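Local coordinates for tegumental protein 20.8 kDa (PDB 5X2E) that binds calcium through an EF-hand loop in its N-terminal calmodulin-like domain, as a member of the tegumental-allergen-like proteins of a liver fluke, at residues A[6-11]-A[70-75]. Numbering follows the deposited sequence.
With CA (calcium ion), chain B.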
loop_
_atom_site.group_PDB
_atom_site.type_symbol
_atom_site.label_atom_id
_atom_site.label_comp_id
_atom_site.label_asym_id
_atom_site.label_seq_id
_atom_site.Cartn_x
_atom_site.Cartn_y
_atom_site.Cartn_z
ATOM N N ILE A 6 -1.682 -5.958 -2.247
ATOM C CA ILE A 6 -2.190 -4.657 -2.691
ATOM C C ILE A 6 -1.196 -3.556 -2.302
ATOM O O ILE A 6 -0.944 -2.651 -3.099
ATOM C CB ILE A 6 -3.615 -4.409 -2.129
ATOM C CG1 ILE A 6 -4.597 -5.410 -2.770
ATOM C CG2 ILE A 6 -4.056 -2.959 -2.372
ATOM C CD1 ILE A 6 -5.909 -5.585 -2.020
ATOM N N PHE A 7 -0.595 -3.652 -1.116
ATOM C CA PHE A 7 0.404 -2.650 -0.700
ATOM C C PHE A 7 1.529 -2.612 -1.736
ATOM O O PHE A 7 1.936 -1.544 -2.200
ATOM C CB PHE A 7 1.020 -2.947 0.675
ATOM C CG PHE A 7 1.970 -1.879 1.111
ATOM C CD1 PHE A 7 1.533 -0.874 1.957
ATOM C CD2 PHE A 7 3.307 -1.877 0.684
ATOM C CE1 PHE A 7 2.376 0.149 2.346
ATOM C CE2 PHE A 7 4.155 -0.843 1.059
ATOM C CZ PHE A 7 3.692 0.161 1.891
ATOM N N VAL A 8 2.067 -3.783 -2.041
ATOM C CA VAL A 8 3.152 -3.856 -3.015
ATOM C C VAL A 8 2.717 -3.347 -4.381
ATOM O O VAL A 8 3.447 -2.593 -5.032
ATOM C CB VAL A 8 3.711 -5.284 -3.079
ATOM C CG1 VAL A 8 4.650 -5.451 -4.279
ATOM C CG2 VAL A 8 4.429 -5.586 -1.759
ATOM N N SER A 9 1.491 -3.659 -4.787
ATOM C CA SER A 9 0.989 -3.132 -6.054
ATOM C C SER A 9 0.864 -1.599 -6.104
ATOM O O SER A 9 1.196 -0.955 -7.105
ATOM C CB SER A 9 -0.360 -3.736 -6.362
ATOM O OG SER A 9 -0.719 -3.355 -7.672
ATOM N N ILE A 10 0.371 -1.011 -5.028
ATOM C CA ILE A 10 0.227 0.439 -4.983
ATOM C C ILE A 10 1.607 1.136 -4.943
ATOM O O ILE A 10 1.826 2.140 -5.623
ATOM C CB ILE A 10 -0.622 0.862 -3.778
ATOM C CG1 ILE A 10 -2.052 0.320 -3.907
ATOM C CG2 ILE A 10 -0.627 2.381 -3.650
ATOM C CD1 ILE A 10 -2.857 0.441 -2.611
ATOM N N ASP A 11 2.513 0.587 -4.147
ATOM C CA ASP A 11 3.809 1.181 -3.893
ATOM C C ASP A 11 4.776 0.819 -5.009
ATOM O O ASP A 11 5.736 0.036 -4.840
ATOM C CB ASP A 11 4.344 0.719 -2.542
ATOM C CG ASP A 11 5.674 1.316 -2.226
ATOM O OD1 ASP A 11 5.924 2.484 -2.604
ATOM O OD2 ASP A 11 6.502 0.595 -1.626
ATOM N N ASP A 70 9.045 -9.906 2.000
ATOM C CA ASP A 70 9.110 -11.260 1.426
ATOM C C ASP A 70 8.326 -11.307 0.142
ATOM O O ASP A 70 8.793 -11.819 -0.879
ATOM C CB ASP A 70 8.544 -12.286 2.399
ATOM C CG ASP A 70 9.587 -12.830 3.320
ATOM O OD1 ASP A 70 10.778 -12.699 2.996
ATOM O OD2 ASP A 70 9.217 -13.410 4.355
ATOM N N PHE A 71 7.116 -10.763 0.197
ATOM C CA PHE A 71 6.274 -10.777 -0.989
ATOM C C PHE A 71 6.919 -9.985 -2.115
ATOM O O PHE A 71 6.890 -10.405 -3.257
ATOM C CB PHE A 71 4.874 -10.233 -0.695
ATOM C CG PHE A 71 3.951 -10.264 -1.893
ATOM C CD1 PHE A 71 3.829 -9.161 -2.736
ATOM C CD2 PHE A 71 3.207 -11.399 -2.173
ATOM C CE1 PHE A 71 3.006 -9.202 -3.846
ATOM C CE2 PHE A 71 2.354 -11.442 -3.276
ATOM C CZ PHE A 71 2.262 -10.348 -4.109
ATOM N N ARG A 72 7.473 -8.825 -1.791
ATOM C CA ARG A 72 8.171 -8.016 -2.763
ATOM C C ARG A 72 9.310 -8.768 -3.424
ATOM O O ARG A 72 9.443 -8.733 -4.642
ATOM C CB ARG A 72 8.722 -6.759 -2.068
ATOM C CG ARG A 72 9.482 -5.773 -2.970
ATOM C CD ARG A 72 8.620 -4.629 -3.409
ATOM N NE ARG A 72 8.048 -3.870 -2.295
ATOM C CZ ARG A 72 7.260 -2.806 -2.457
ATOM N NH1 ARG A 72 6.913 -2.423 -3.691
ATOM N NH2 ARG A 72 6.797 -2.132 -1.399
ATOM N N GLU A 73 10.125 -9.464 -2.633
ATOM C CA GLU A 73 11.242 -10.203 -3.186
ATOM C C GLU A 73 10.736 -11.346 -4.066
ATOM O O GLU A 73 11.305 -11.619 -5.116
ATOM C CB GLU A 73 12.142 -10.741 -2.064
ATOM C CG GLU A 73 12.866 -9.622 -1.331
ATOM C CD GLU A 73 13.662 -10.090 -0.141
ATOM O OE1 GLU A 73 13.524 -11.263 0.254
ATOM O OE2 GLU A 73 14.431 -9.241 0.387
ATOM N N GLN A 74 9.670 -12.024 -3.628
ATOM C CA GLN A 74 9.082 -13.149 -4.393
ATOM C C GLN A 74 8.432 -12.687 -5.674
ATOM O O GLN A 74 8.537 -13.352 -6.692
ATOM C CB GLN A 74 8.021 -13.898 -3.590
ATOM C CG GLN A 74 8.536 -14.556 -2.379
ATOM C CD GLN A 74 7.433 -15.061 -1.481
ATOM O OE1 GLN A 74 6.291 -15.260 -1.921
ATOM N NE2 GLN A 74 7.766 -15.285 -0.214
ATOM N N LYS A 75 7.732 -11.554 -5.614
ATOM C CA LYS A 75 7.054 -11.022 -6.796
ATOM C C LYS A 75 8.097 -10.696 -7.837
ATOM O O LYS A 75 7.947 -11.013 -9.011
ATOM C CB LYS A 75 6.237 -9.769 -6.448
ATOM C CG LYS A 75 5.562 -9.125 -7.679
ATOM C CD LYS A 75 5.016 -7.750 -7.312
ATOM C CE LYS A 75 4.337 -7.049 -8.496
ATOM N NZ LYS A 75 3.845 -5.654 -8.193
HETATM CA CA CA B . 6.033 4.681 -3.013
HETATM O O HOH W 1 4.841 -2.883 -7.449
HETATM O O HOH W 2 1.291 -4.849 -9.657
HETATM O O HOH W 3 6.272 7.012 -3.092
#
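Asp-11 OD2 receives two hydrogen bonds, one from Arg-72 NH2 at 2.8 Å, which is also a salt bridge, and one from the backbone N of Asn-16. The arginine comes in on the anti side of OD2, with carboxylate and guanidinium planes 84° apart. Its other terminal nitrogen, NH1, donates to Asp-11 O at 3.0 Å, the acceptor lying near the guanidinium plane. Bends at chi2 (98°) and chi3 turn CD and NE of the arginine chain aside, and the grip is end-on; NH2 also bonds to Asn-16 OD1. Asp-11 OD1 binds the calcium ion at 2.2 Å, the first ligand of an EF-hand loop whose Asp-13, Thr-15, Val-17 O and Glu-22, with a water, complete the site. Arg-72 is therefore second-shell: with calcium on OD1 and Asn-16 N on OD2, it restrains the carboxylate's rotation, and it may offset some of the site's negative charge. Val-8 points toward helix 65-79: CG2 sits over the guanidinium centre, 3.9 Å above its plane, and meets the edge of the Phe-71 ring at CD1 (3.8 Å). Its CG1 touches CD of the extended Lys-75, whose NZ reaches Val-8 O and Ser-9 OG through separate waters. The axes of segments 6-10 and 70-75, on helices 3-10 and 65-79, cross at -63°.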